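Local coordinates for intracellular protein transport protein USO1 (Saccharomyces cerevisiae S288c, PDB 6LSU) that is required for protein transport from the endoplasmic reticulum to the Golgi complex, and is represented here by its globular head, built from armadillo repeats, at residues 114-119 with 259-264; 281-286 with 311-316; 599-604 with 633-638; 571-574 with 578-581; 437-442 with 535-540. All coordinates share one frame; numbering follows the deposited sequence.

Overall arrangement
From the N terminus, contact 1 comes first: loop 114-119 meets helix 251-264, closing a long, mostly helical span. Contact 2 follows with a short closure inside armadillo repeat 5, joining helices 280-287 and 301-317; it touches contact 1 directly, through Ile-260 against Ile-313. The remaining three lie farther along the head. Contact 5 joins the start of helix 439-459 to helix 535-543, contact 4 folds loop 571-574 onto helix 577-590, and contact 3 pairs helices 594-601 and 622-637. All five closures run in series, so none nests or crosses. Contacts 3 and 5 come within about 7 Å at their nearest atoms, contacts 3 and 4 within about 10 Å.

Contact 1 of 5, residues 114-119 with 259-264; sequences NGKYPS and LINNIL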
# COMPACT_ATOMS: atom_id res chain seq x y z
N ASN A 114 12.53 -8.61 8.38
CA ASN A 114 12.11 -9.40 7.18
C ASN A 114 10.61 -9.33 6.93
O ASN A 114 10.20 -9.89 5.93
CB ASN A 114 12.58 -10.85 7.28
CG ASN A 114 14.04 -11.00 7.66
OD1 ASN A 114 14.94 -10.83 6.84
ND2 ASN A 114 14.31 -11.32 8.92
N GLY A 115 9.82 -8.64 7.76
CA GLY A 115 8.35 -8.62 7.62
C GLY A 115 7.77 -7.29 8.04
O GLY A 115 8.56 -6.39 8.40
N LYS A 116 6.44 -7.17 7.97
CA LYS A 116 5.64 -5.98 8.37
C LYS A 116 4.75 -6.45 9.51
O LYS A 116 3.93 -7.38 9.30
CB LYS A 116 4.81 -5.39 7.22
CG LYS A 116 5.59 -4.96 5.98
CD LYS A 116 6.10 -6.13 5.13
CE LYS A 116 7.27 -5.79 4.22
NZ LYS A 116 7.86 -7.02 3.62
N TYR A 117 4.97 -5.90 10.70
CA TYR A 117 4.35 -6.42 11.94
C TYR A 117 3.46 -5.32 12.53
O TYR A 117 3.53 -4.18 12.06
CB TYR A 117 5.46 -7.05 12.79
CG TYR A 117 5.66 -8.50 12.43
CD1 TYR A 117 6.40 -8.86 11.31
CD2 TYR A 117 5.02 -9.51 13.16
CE1 TYR A 117 6.54 -10.18 10.94
CE2 TYR A 117 5.16 -10.84 12.80
CZ TYR A 117 5.92 -11.17 11.69
OH TYR A 117 6.14 -12.44 11.25
N PRO A 118 2.55 -5.65 13.49
CA PRO A 118 1.67 -4.65 14.10
C PRO A 118 2.51 -3.58 14.81
O PRO A 118 2.84 -3.83 15.99
CB PRO A 118 0.84 -5.38 15.16
CG PRO A 118 1.05 -6.85 14.88
CD PRO A 118 2.38 -6.96 14.14
N SER A 119 2.83 -2.49 14.09
CA SER A 119 3.76 -1.40 14.49
C SER A 119 3.38 -0.92 15.89
O SER A 119 4.22 -0.89 16.79
CB SER A 119 3.80 -0.23 13.49
OG SER A 119 3.69 -0.68 12.14
N LEU A 259 6.02 -14.81 5.69
CA LEU A 259 6.90 -15.74 4.96
C LEU A 259 6.30 -16.00 3.56
O LEU A 259 7.05 -15.87 2.55
CB LEU A 259 7.10 -17.03 5.77
CG LEU A 259 7.83 -18.14 5.03
CD1 LEU A 259 9.19 -17.63 4.56
CD2 LEU A 259 7.95 -19.39 5.89
N ILE A 260 5.00 -16.26 3.44
CA ILE A 260 4.38 -16.38 2.09
C ILE A 260 4.72 -15.12 1.29
O ILE A 260 4.97 -15.25 0.08
CB ILE A 260 2.87 -16.61 2.16
CG1 ILE A 260 2.50 -17.88 2.90
CG2 ILE A 260 2.29 -16.64 0.74
CD1 ILE A 260 0.99 -18.19 2.82
N ASN A 261 4.71 -13.96 1.92
CA ASN A 261 4.96 -12.68 1.23
C ASN A 261 6.40 -12.69 0.71
O ASN A 261 6.57 -12.37 -0.46
CB ASN A 261 4.63 -11.49 2.15
CG ASN A 261 4.79 -10.17 1.44
OD1 ASN A 261 5.91 -9.78 1.10
ND2 ASN A 261 3.67 -9.50 1.21
N ASN A 262 7.38 -13.01 1.55
CA ASN A 262 8.82 -12.95 1.18
C ASN A 262 9.14 -14.00 0.11
O ASN A 262 10.07 -13.75 -0.69
CB ASN A 262 9.72 -13.14 2.40
CG ASN A 262 9.76 -11.96 3.35
OD1 ASN A 262 9.57 -10.81 2.96
ND2 ASN A 262 10.04 -12.23 4.60
N ILE A 263 8.42 -15.14 0.06
CA ILE A 263 8.68 -16.17 -0.98
C ILE A 263 8.15 -15.70 -2.35
O ILE A 263 8.68 -16.25 -3.37
CB ILE A 263 8.06 -17.52 -0.56
CG1 ILE A 263 8.69 -18.09 0.70
CG2 ILE A 263 8.07 -18.52 -1.70
CD1 ILE A 263 7.80 -19.06 1.42
N LEU A 264 7.14 -14.79 -2.41
CA LEU A 264 6.47 -14.33 -3.67
C LEU A 264 6.99 -12.98 -4.17
O LEU A 264 7.04 -12.77 -5.38
CB LEU A 264 4.95 -14.23 -3.48
CG LEU A 264 4.26 -15.53 -3.07
CD1 LEU A 264 2.77 -15.35 -3.02
CD2 LEU A 264 4.61 -16.65 -4.01
O HOH W 1 10.16 -8.14 3.48
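Asn-262, on helix 251-264 of armadillo repeat 4, holds the backbone of Asn-114 in the loop that follows helix 103-112. Its side chain leaves the helix with CG beside its own backbone N, chi1 -73°, and presents the whole amide to the loop. The donor half does the direct work: ND2 of Asn-262 gives a hydrogen bond of 2.7 Å to O of Asn-114, with an N-H...O angle of 160°. The acceptor lies almost exactly in the amide plane, whereas seen from the carbonyl the donor is tilted clearly out of the plane. Asn-114 adds its CB, which passes 3.9 Å from ND2 of Asn-262, while its own amide turns back to the preceding helix 103-112 and hydrogen-bonds through ND2 to the carbonyl of Ser-110. The backbone O of Asn-262 in turn accepts a hydrogen bond from NE2 of Gln-225.

The exposed Lys-116 extends toward the helix. Its NZ comes to 4.2 Å from OD1 of Asn-261 without bonding to it; the link through water goes to Asn-262. Were Asn-262 replaced by an alanine, the Asn-114 carbonyl would probably lose its amide donor and the bridging water its tie to the helix. Nearby, Tyr-117 and Pro-118 lie along the same helix, both touching Asn-254. At the water, NZ of Lys-116 donates over 2.6 Å to the oxygen of water 1, which is in turn hydrogen-bonded at 2.8 Å to OD1 of Asn-262.

Contact 2 of 5, residues 281-286 with 311-316; sequences PKLAHL and LDIVSL
Leu-283 packing on Ile-313 and Val-314 is a buried, wholly apolar helix-to-helix contact within armadillo repeat 5, between helices 280-287 and 301-317. The backbones come nearest at Leu-283 and Val-314, whose CA atoms are 8.4 Å apart, and that gap is filled mainly by the one leucine. Its CG stands opposite the backbone N, chi1 -171°, which carries the branched end toward the partner helix. There a single methyl makes both contacts: CD2 of Leu-283 lies 3.6 Å from CG2 of Val-314 and 3.9 Å from CG2 of Ile-313. The leucine crosses each partner at a slant and reaches two consecutive residues of helix 301-317 at once.

The partners offer their methyls differently. In Val-314 the touching CG2 sits beside the backbone N, while in Ile-313 CG2 is anti to it; the longer CG1 branch of the isoleucine is left for other neighbours. Ile-313 also packs on Ile-260 and Leu-264 of helix 251-264, and Val-314 touches Thr-361 of helix 354-366, so helix 301-317 is a shared wall between successive layers of the solenoid.

With only methyl groups meeting, the contact has no directional bond to fix its geometry; it rests on shape and on the removal of three hydrophobic side chains from water.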
# COMPACT_ATOMS: atom_id res chain seq x y z
N PRO A 281 -8.02 -20.85 -3.41
CA PRO A 281 -9.19 -21.18 -2.60
C PRO A 281 -8.90 -21.03 -1.10
O PRO A 281 -9.77 -20.66 -0.35
CB PRO A 281 -9.46 -22.65 -2.91
CG PRO A 281 -8.73 -22.90 -4.20
CD PRO A 281 -7.55 -21.97 -4.22
N LYS A 282 -7.66 -21.33 -0.71
CA LYS A 282 -7.18 -21.25 0.70
C LYS A 282 -7.10 -19.78 1.13
O LYS A 282 -7.59 -19.47 2.22
CB LYS A 282 -5.82 -21.95 0.82
CG LYS A 282 -5.93 -23.47 0.88
CD LYS A 282 -4.83 -24.18 0.15
CE LYS A 282 -4.74 -25.63 0.56
NZ LYS A 282 -3.37 -26.13 0.30
N LEU A 283 -6.49 -18.92 0.31
CA LEU A 283 -6.32 -17.47 0.56
C LEU A 283 -7.70 -16.79 0.60
O LEU A 283 -7.97 -16.03 1.54
CB LEU A 283 -5.44 -16.91 -0.56
CG LEU A 283 -4.98 -15.47 -0.37
CD1 LEU A 283 -4.26 -15.34 0.95
CD2 LEU A 283 -4.07 -15.06 -1.50
N ALA A 284 -8.56 -17.12 -0.35
CA ALA A 284 -9.98 -16.71 -0.41
C ALA A 284 -10.66 -17.09 0.88
O ALA A 284 -11.45 -16.30 1.39
CB ALA A 284 -10.69 -17.40 -1.54
N HIS A 285 -10.44 -18.31 1.35
CA HIS A 285 -11.18 -18.83 2.53
C HIS A 285 -10.80 -17.97 3.77
O HIS A 285 -11.71 -17.68 4.63
CB HIS A 285 -10.89 -20.32 2.72
CG HIS A 285 -11.40 -20.78 4.03
ND1 HIS A 285 -12.76 -20.99 4.23
CD2 HIS A 285 -10.78 -21.00 5.22
CE1 HIS A 285 -12.96 -21.34 5.48
NE2 HIS A 285 -11.76 -21.37 6.12
N LEU A 286 -9.49 -17.66 3.87
CA LEU A 286 -8.88 -16.84 4.95
C LEU A 286 -9.34 -15.37 4.86
O LEU A 286 -9.72 -14.84 5.87
CB LEU A 286 -7.36 -16.92 4.78
CG LEU A 286 -6.55 -16.07 5.75
CD1 LEU A 286 -6.73 -16.62 7.16
CD2 LEU A 286 -5.09 -16.02 5.35
N LEU A 311 -4.11 -9.50 1.88
CA LEU A 311 -4.49 -8.64 0.74
C LEU A 311 -3.24 -8.30 -0.06
O LEU A 311 -3.37 -8.26 -1.31
CB LEU A 311 -5.23 -7.40 1.21
CG LEU A 311 -6.68 -7.66 1.65
CD1 LEU A 311 -7.30 -6.41 2.31
CD2 LEU A 311 -7.55 -8.10 0.49
N ASP A 312 -2.11 -8.09 0.61
CA ASP A 312 -0.83 -7.68 -0.05
C ASP A 312 -0.37 -8.86 -0.91
O ASP A 312 0.08 -8.64 -2.03
CB ASP A 312 0.23 -7.16 0.95
CG ASP A 312 -0.08 -5.78 1.52
OD1 ASP A 312 -0.98 -5.06 0.95
OD2 ASP A 312 0.57 -5.40 2.52
N ILE A 313 -0.55 -10.09 -0.44
CA ILE A 313 -0.12 -11.29 -1.20
C ILE A 313 -0.92 -11.30 -2.49
O ILE A 313 -0.28 -11.43 -3.56
CB ILE A 313 -0.31 -12.55 -0.37
CG1 ILE A 313 0.77 -12.69 0.71
CG2 ILE A 313 -0.38 -13.73 -1.29
CD1 ILE A 313 0.33 -13.58 1.88
N VAL A 314 -2.26 -11.13 -2.43
CA VAL A 314 -3.02 -11.00 -3.71
C VAL A 314 -2.37 -9.93 -4.60
O VAL A 314 -2.12 -10.25 -5.79
CB VAL A 314 -4.51 -10.71 -3.50
CG1 VAL A 314 -5.23 -10.64 -4.81
CG2 VAL A 314 -5.17 -11.76 -2.60
N SER A 315 -2.03 -8.76 -4.05
CA SER A 315 -1.50 -7.61 -4.84
C SER A 315 -0.19 -7.97 -5.54
O SER A 315 -0.11 -7.68 -6.71
CB SER A 315 -1.32 -6.36 -4.04
OG SER A 315 -2.50 -5.59 -4.02
N LEU A 316 0.77 -8.56 -4.83
CA LEU A 316 2.07 -9.05 -5.38
C LEU A 316 1.93 -9.77 -6.72
O LEU A 316 2.73 -9.46 -7.62
CB LEU A 316 2.70 -10.02 -4.37
CG LEU A 316 3.12 -9.33 -3.08
CD1 LEU A 316 3.78 -10.31 -2.12
CD2 LEU A 316 4.03 -8.16 -3.42

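Contact 3 of 5, residues 599-604 with 633-638; sequences DFLSDK and GVAYEF
Ala-635, near the end of helix 622-637, fits against Phe-600 and Leu-601 at the end of helix 594-601, in armadillo repeat 10. The backbones approach closely, with CA of Leu-601 and CA of Ala-635 only 7.4 Å apart, a spacing that the small alanine permits. The tighter side is at the phenylalanine. Its CG lies anti to the backbone N, chi1 180°, sending the ring toward the partner helix, and the alanine methyl meets it at the edge, near the ring plane: CB of Ala-635 is 3.5 Å from CD2 of Phe-600 and 3.7 Å from CE2 of the same ring. Leu-590 of helix 577-590 packs on both Phe-600 and Ala-635 and closes this part of the core.

Leu-601 packs less closely. Its CD2 is 4.3 Å from CB of Ala-635, and its CD1 lies 4.2 Å from the carbonyl O of Ala-635; Tyr-650 of helix 647-658 covers both residues. Beyond the leucine the chain turns outward to the exposed Ser-602 and Lys-604, where polar bonds take over. OG of Ser-602 donates to O of Asp-599 over 2.9 Å, a carbonyl that Gln-561 also engages, and the Asp-599 carboxylate forms a salt bridge with Arg-543. Asp-603 then stands at the N-cap of the next helix.

Between the two segments the side chains meet through carbon alone, centred on the Ala-635 methyl, while the polar groups at the end of helix 594-601 find their partners outside the interface.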
# COMPACT_ATOMS: atom_id res chain seq x y z
N ASP A 599 -17.36 27.28 -27.01
CA ASP A 599 -18.52 27.23 -26.09
C ASP A 599 -18.23 28.23 -24.99
O ASP A 599 -19.16 28.94 -24.58
CB ASP A 599 -18.77 25.82 -25.57
CG ASP A 599 -19.50 24.92 -26.54
OD1 ASP A 599 -19.51 25.23 -27.76
OD2 ASP A 599 -20.05 23.92 -26.07
N PHE A 600 -16.96 28.31 -24.56
CA PHE A 600 -16.54 29.20 -23.45
C PHE A 600 -16.70 30.67 -23.86
O PHE A 600 -17.34 31.44 -23.12
CB PHE A 600 -15.09 28.90 -23.03
CG PHE A 600 -14.58 29.77 -21.91
CD1 PHE A 600 -15.26 29.78 -20.70
CD2 PHE A 600 -13.49 30.61 -22.07
CE1 PHE A 600 -14.82 30.55 -19.64
CE2 PHE A 600 -13.06 31.42 -21.03
CZ PHE A 600 -13.71 31.36 -19.80
N LEU A 601 -16.12 31.02 -25.02
CA LEU A 601 -16.06 32.39 -25.64
C LEU A 601 -17.44 32.89 -26.04
O LEU A 601 -17.56 34.05 -26.34
CB LEU A 601 -15.18 32.34 -26.89
CG LEU A 601 -13.69 32.15 -26.63
CD1 LEU A 601 -12.91 32.19 -27.92
CD2 LEU A 601 -13.12 33.17 -25.68
N SER A 602 -18.45 32.05 -26.08
CA SER A 602 -19.80 32.39 -26.56
C SER A 602 -20.59 33.06 -25.45
O SER A 602 -21.82 33.09 -25.58
CB SER A 602 -20.53 31.15 -27.03
OG SER A 602 -21.15 30.52 -25.92
N ASP A 603 -19.95 33.53 -24.38
CA ASP A 603 -20.70 34.25 -23.31
C ASP A 603 -19.83 35.34 -22.70
O ASP A 603 -19.19 35.05 -21.66
CB ASP A 603 -21.22 33.34 -22.21
CG ASP A 603 -22.13 34.07 -21.24
OD1 ASP A 603 -22.10 35.33 -21.25
OD2 ASP A 603 -22.87 33.37 -20.51
N LYS A 604 -19.88 36.53 -23.32
CA LYS A 604 -19.05 37.72 -23.00
C LYS A 604 -19.26 38.06 -21.53
O LYS A 604 -18.27 38.49 -20.90
CB LYS A 604 -19.38 38.92 -23.90
CG LYS A 604 -18.23 39.41 -24.76
CD LYS A 604 -18.30 40.89 -25.06
CE LYS A 604 -17.51 41.31 -26.28
NZ LYS A 604 -18.03 42.59 -26.82
N GLY A 633 -6.19 33.28 -21.00
CA GLY A 633 -5.04 32.98 -21.87
C GLY A 633 -5.27 31.74 -22.70
O GLY A 633 -5.19 31.85 -23.93
N VAL A 634 -5.59 30.62 -22.05
CA VAL A 634 -5.72 29.30 -22.74
C VAL A 634 -6.87 29.45 -23.73
O VAL A 634 -6.68 29.06 -24.88
CB VAL A 634 -5.90 28.12 -21.74
CG1 VAL A 634 -6.46 26.86 -22.41
CG2 VAL A 634 -4.59 27.80 -21.03
N ALA A 635 -7.99 30.04 -23.30
CA ALA A 635 -9.18 30.27 -24.15
C ALA A 635 -8.73 31.08 -25.37
O ALA A 635 -9.23 30.82 -26.49
CB ALA A 635 -10.27 30.98 -23.39
N TYR A 636 -7.80 32.02 -25.17
CA TYR A 636 -7.26 32.81 -26.31
C TYR A 636 -6.58 31.86 -27.31
O TYR A 636 -6.93 31.90 -28.50
CB TYR A 636 -6.35 33.95 -25.85
CG TYR A 636 -5.65 34.54 -27.04
CD1 TYR A 636 -6.37 34.98 -28.13
CD2 TYR A 636 -4.28 34.55 -27.12
CE1 TYR A 636 -5.75 35.44 -29.27
CE2 TYR A 636 -3.64 35.00 -28.26
CZ TYR A 636 -4.38 35.46 -29.33
OH TYR A 636 -3.75 35.91 -30.45
N GLU A 637 -5.65 31.01 -26.84
CA GLU A 637 -4.78 30.10 -27.64
C GLU A 637 -5.56 29.14 -28.56
O GLU A 637 -4.98 28.68 -29.57
CB GLU A 637 -3.97 29.22 -26.69
CG GLU A 637 -3.05 28.26 -27.41
CD GLU A 637 -1.73 28.87 -27.83
OE1 GLU A 637 -1.22 28.49 -28.91
OE2 GLU A 637 -1.20 29.69 -27.06
N PHE A 638 -6.81 28.81 -28.24
CA PHE A 638 -7.59 27.86 -29.07
C PHE A 638 -8.84 28.59 -29.59
O PHE A 638 -9.77 27.92 -30.06
CB PHE A 638 -7.80 26.58 -28.25
CG PHE A 638 -6.49 25.98 -27.78
CD1 PHE A 638 -5.65 25.33 -28.68
CD2 PHE A 638 -6.05 26.10 -26.47
CE1 PHE A 638 -4.43 24.80 -28.28
CE2 PHE A 638 -4.84 25.56 -26.06
CZ PHE A 638 -4.03 24.89 -26.96

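Contact 4 of 5, residues 571-574 with 578-581; sequences LTAA and IPIS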
# COMPACT_ATOMS: atom_id res chain seq x y z
N LEU A 571 -16.13 31.97 -7.01
CA LEU A 571 -14.92 32.79 -6.79
C LEU A 571 -14.95 33.37 -5.37
O LEU A 571 -13.88 33.65 -4.82
CB LEU A 571 -14.87 33.86 -7.88
CG LEU A 571 -14.59 33.34 -9.29
CD1 LEU A 571 -14.77 34.44 -10.33
CD2 LEU A 571 -13.19 32.75 -9.39
N THR A 572 -16.13 33.38 -4.75
CA THR A 572 -16.40 33.93 -3.39
C THR A 572 -16.59 32.79 -2.37
O THR A 572 -17.19 33.06 -1.33
CB THR A 572 -17.62 34.87 -3.47
OG1 THR A 572 -18.82 34.17 -3.17
CG2 THR A 572 -17.83 35.48 -4.84
N ALA A 573 -16.11 31.57 -2.61
CA ALA A 573 -16.41 30.36 -1.78
C ALA A 573 -15.41 30.19 -0.63
O ALA A 573 -14.18 30.49 -0.81
CB ALA A 573 -16.46 29.12 -2.64
N ALA A 574 -15.91 29.69 0.50
CA ALA A 574 -15.16 29.50 1.77
C ALA A 574 -13.92 28.66 1.48
O ALA A 574 -12.81 29.07 1.87
CB ALA A 574 -16.05 28.84 2.79
N ILE A 578 -12.99 24.42 -4.22
CA ILE A 578 -14.17 24.54 -5.12
C ILE A 578 -13.82 25.31 -6.39
O ILE A 578 -14.01 24.78 -7.49
CB ILE A 578 -15.34 25.15 -4.34
CG1 ILE A 578 -15.59 24.34 -3.08
CG2 ILE A 578 -16.56 25.28 -5.22
CD1 ILE A 578 -16.94 24.59 -2.42
N PRO A 579 -13.36 26.59 -6.29
CA PRO A 579 -12.91 27.36 -7.46
C PRO A 579 -11.76 26.72 -8.24
O PRO A 579 -11.79 26.77 -9.45
CB PRO A 579 -12.33 28.66 -6.88
CG PRO A 579 -12.92 28.78 -5.51
CD PRO A 579 -13.29 27.38 -5.06
N ILE A 580 -10.76 26.15 -7.55
CA ILE A 580 -9.57 25.51 -8.20
C ILE A 580 -10.06 24.33 -9.07
O ILE A 580 -9.56 24.13 -10.22
CB ILE A 580 -8.53 25.04 -7.17
CG1 ILE A 580 -7.91 26.22 -6.43
CG2 ILE A 580 -7.48 24.16 -7.83
CD1 ILE A 580 -6.92 25.81 -5.34
N SER A 581 -11.06 23.62 -8.56
CA SER A 581 -11.56 22.40 -9.22
C SER A 581 -12.21 22.82 -10.53
O SER A 581 -11.72 22.33 -11.56
CB SER A 581 -12.46 21.63 -8.30
OG SER A 581 -11.71 21.12 -7.22
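Extended backbone torsions at Ala-573, phi -89° and psi 145°, turn its methyl toward Ile-578 and Pro-579, which already follow the helical path of the next helix. The chain thus doubles back over a few residues, and loop 571-574 comes to rest against the first turn of helix 577-590, all within armadillo repeat 9. The contact is light and apolar. CB of Ala-573 lies 4.4 Å from CD of Pro-579, on the part of the proline ring next to its nitrogen, and 4.5 Å from CB of Ile-578. The methyl therefore faces the junction between the two residues. Even the nearest part of Leu-571 stays farther off, with CD2 4.9 Å from CB of Pro-579, although it still helps to shield the proline ring.

Pro-579 suits its place, because an amide hydrogen in the first turn of a helix has no carbonyl of the same helix to bind, so a proline costs no helical i to i-4 bond there, and its ring offers carbon to the loop. OG of Ser-581 hydrogen-bonds to the carbonyl of Arg-577, one turn back.

Ser-570, earlier in the same loop, touches both Ile-578 and Pro-579, while Ile-624 of helix 622-637 packs on Leu-571 and Pro-579 alike. The turn between helices 559-568 and 577-590 is thereby covered by helix 622-637, and Ser-581 faces helix 514-528.

Contact 5 of 5, residues 437-442 with 535-540; sequences DNFDLQ and SEELRE
Leu-538 reaches from helix 535-543 between Phe-439 and Gln-442 on the first turn of helix 439-459, joining armadillo repeat 8 to a helix farther along the head. Its CB points at that first turn and carries the branch forward, with CG beside the backbone N, chi1 -62°. CG itself is 4.2 Å from CE1 of Phe-439, as ring and leucine slide past each other in opposite directions. The two methyls then divide over Gln-442, which the leucine crosses at about a right angle: CD2 of Leu-538 lies 3.9 Å from C and 4.2 Å from CB of Gln-442, and CD1 of Leu-538 lies 3.4 Å from OE1 of Gln-442.

At the exposed margin CB of Glu-537 meets the edge of the Phe-439 ring, 4.0 Å from CZ, and the carboxylate plane stands 75° from that of the ring. Tyr-534 brings a second ring against Phe-439. OD1 of Asn-438, the N-cap of helix 439-459, accepts a weak capping hydrogen bond from N of Leu-441.

Replacing Leu-538 by an alanine is likely to open a gap beside the phenylalanine ring and strip CB and the amide of Gln-442 of their methyl cover. Leucine carbons thus meet both the ring and the glutamine, including its amide oxygen, without a hydrogen bond between the two segments; NE2 of Gln-442 instead bonds to the carbonyl of Phe-435 at the end of the preceding helix.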
# COMPACT_ATOMS: atom_id res chain seq x y z
N ASP A 437 -7.94 1.92 -20.06
CA ASP A 437 -7.67 1.39 -21.43
C ASP A 437 -8.87 0.64 -22.01
O ASP A 437 -8.66 -0.26 -22.81
CB ASP A 437 -6.48 0.44 -21.42
CG ASP A 437 -5.21 1.18 -21.10
OD1 ASP A 437 -5.03 2.28 -21.68
OD2 ASP A 437 -4.43 0.64 -20.28
N ASN A 438 -10.08 1.06 -21.67
CA ASN A 438 -11.35 0.45 -22.12
C ASN A 438 -12.31 1.55 -22.59
O ASN A 438 -13.29 1.93 -21.85
CB ASN A 438 -11.89 -0.37 -20.97
CG ASN A 438 -12.89 -1.41 -21.39
OD1 ASN A 438 -13.61 -1.23 -22.39
ND2 ASN A 438 -12.96 -2.49 -20.59
N PHE A 439 -12.04 2.09 -23.76
CA PHE A 439 -12.87 3.13 -24.41
C PHE A 439 -14.36 2.78 -24.41
O PHE A 439 -15.18 3.65 -24.11
CB PHE A 439 -12.42 3.42 -25.84
CG PHE A 439 -13.40 4.34 -26.52
CD1 PHE A 439 -13.40 5.71 -26.27
CD2 PHE A 439 -14.38 3.84 -27.38
CE1 PHE A 439 -14.32 6.54 -26.89
CE2 PHE A 439 -15.31 4.67 -27.98
CZ PHE A 439 -15.29 6.02 -27.73
N ASP A 440 -14.74 1.57 -24.76
CA ASP A 440 -16.18 1.19 -24.86
C ASP A 440 -16.80 1.36 -23.47
O ASP A 440 -17.94 1.90 -23.33
CB ASP A 440 -16.35 -0.23 -25.41
CG ASP A 440 -15.67 -0.46 -26.77
OD1 ASP A 440 -15.59 0.51 -27.57
OD2 ASP A 440 -15.23 -1.64 -27.03
N LEU A 441 -16.09 0.95 -22.43
CA LEU A 441 -16.70 0.95 -21.08
C LEU A 441 -16.78 2.40 -20.57
O LEU A 441 -17.69 2.77 -19.78
CB LEU A 441 -15.83 0.07 -20.19
CG LEU A 441 -16.53 -0.54 -18.99
CD1 LEU A 441 -17.80 -1.28 -19.41
CD2 LEU A 441 -15.58 -1.50 -18.31
N GLN A 442 -15.84 3.22 -21.02
CA GLN A 442 -15.81 4.66 -20.73
C GLN A 442 -17.02 5.32 -21.42
O GLN A 442 -17.91 5.86 -20.70
CB GLN A 442 -14.49 5.26 -21.16
CG GLN A 442 -13.44 5.12 -20.09
CD GLN A 442 -12.07 5.49 -20.60
OE1 GLN A 442 -11.92 6.49 -21.30
NE2 GLN A 442 -11.07 4.67 -20.29
N SER A 535 -10.55 10.14 -26.89
CA SER A 535 -10.97 11.10 -25.83
C SER A 535 -11.95 12.13 -26.43
O SER A 535 -12.90 12.53 -25.73
CB SER A 535 -9.78 11.76 -25.14
OG SER A 535 -9.32 12.93 -25.81
N GLU A 536 -11.76 12.51 -27.69
CA GLU A 536 -12.63 13.49 -28.39
C GLU A 536 -14.10 13.11 -28.20
O GLU A 536 -14.88 13.93 -27.73
CB GLU A 536 -12.25 13.59 -29.87
CG GLU A 536 -12.39 15.01 -30.41
CD GLU A 536 -11.91 15.21 -31.84
OE1 GLU A 536 -10.85 14.65 -32.20
OE2 GLU A 536 -12.59 15.94 -32.59
N GLU A 537 -14.48 11.88 -28.50
CA GLU A 537 -15.88 11.39 -28.37
C GLU A 537 -16.40 11.66 -26.96
O GLU A 537 -17.59 12.00 -26.83
CB GLU A 537 -15.98 9.89 -28.59
CG GLU A 537 -17.14 9.49 -29.51
CD GLU A 537 -16.68 8.85 -30.81
OE1 GLU A 537 -17.46 8.04 -31.38
OE2 GLU A 537 -15.53 9.14 -31.27
N LEU A 538 -15.57 11.44 -25.94
CA LEU A 538 -15.99 11.53 -24.53
C LEU A 538 -16.17 13.02 -24.20
O LEU A 538 -17.18 13.39 -23.57
CB LEU A 538 -14.93 10.87 -23.63
CG LEU A 538 -14.68 9.38 -23.86
CD1 LEU A 538 -13.38 8.96 -23.17
CD2 LEU A 538 -15.84 8.54 -23.34
N ARG A 539 -15.22 13.85 -24.62
CA ARG A 539 -15.32 15.33 -24.46
C ARG A 539 -16.66 15.79 -25.03
O ARG A 539 -17.49 16.38 -24.28
CB ARG A 539 -14.12 16.00 -25.14
CG ARG A 539 -12.82 15.82 -24.37
CD ARG A 539 -11.60 16.22 -25.17
NE ARG A 539 -10.36 16.35 -24.41
CZ ARG A 539 -9.89 17.50 -23.89
NH1 ARG A 539 -10.56 18.63 -24.02
NH2 ARG A 539 -8.73 17.53 -23.26
N GLU A 540 -16.90 15.43 -26.30
CA GLU A 540 -18.11 15.79 -27.08
C GLU A 540 -19.37 15.37 -26.36
O GLU A 540 -20.28 16.16 -26.39
CB GLU A 540 -18.04 15.17 -28.48
CG GLU A 540 -17.08 15.93 -29.37
CD GLU A 540 -17.14 17.44 -29.18
OE1 GLU A 540 -16.09 18.04 -28.73
OE2 GLU A 540 -18.24 18.02 -29.43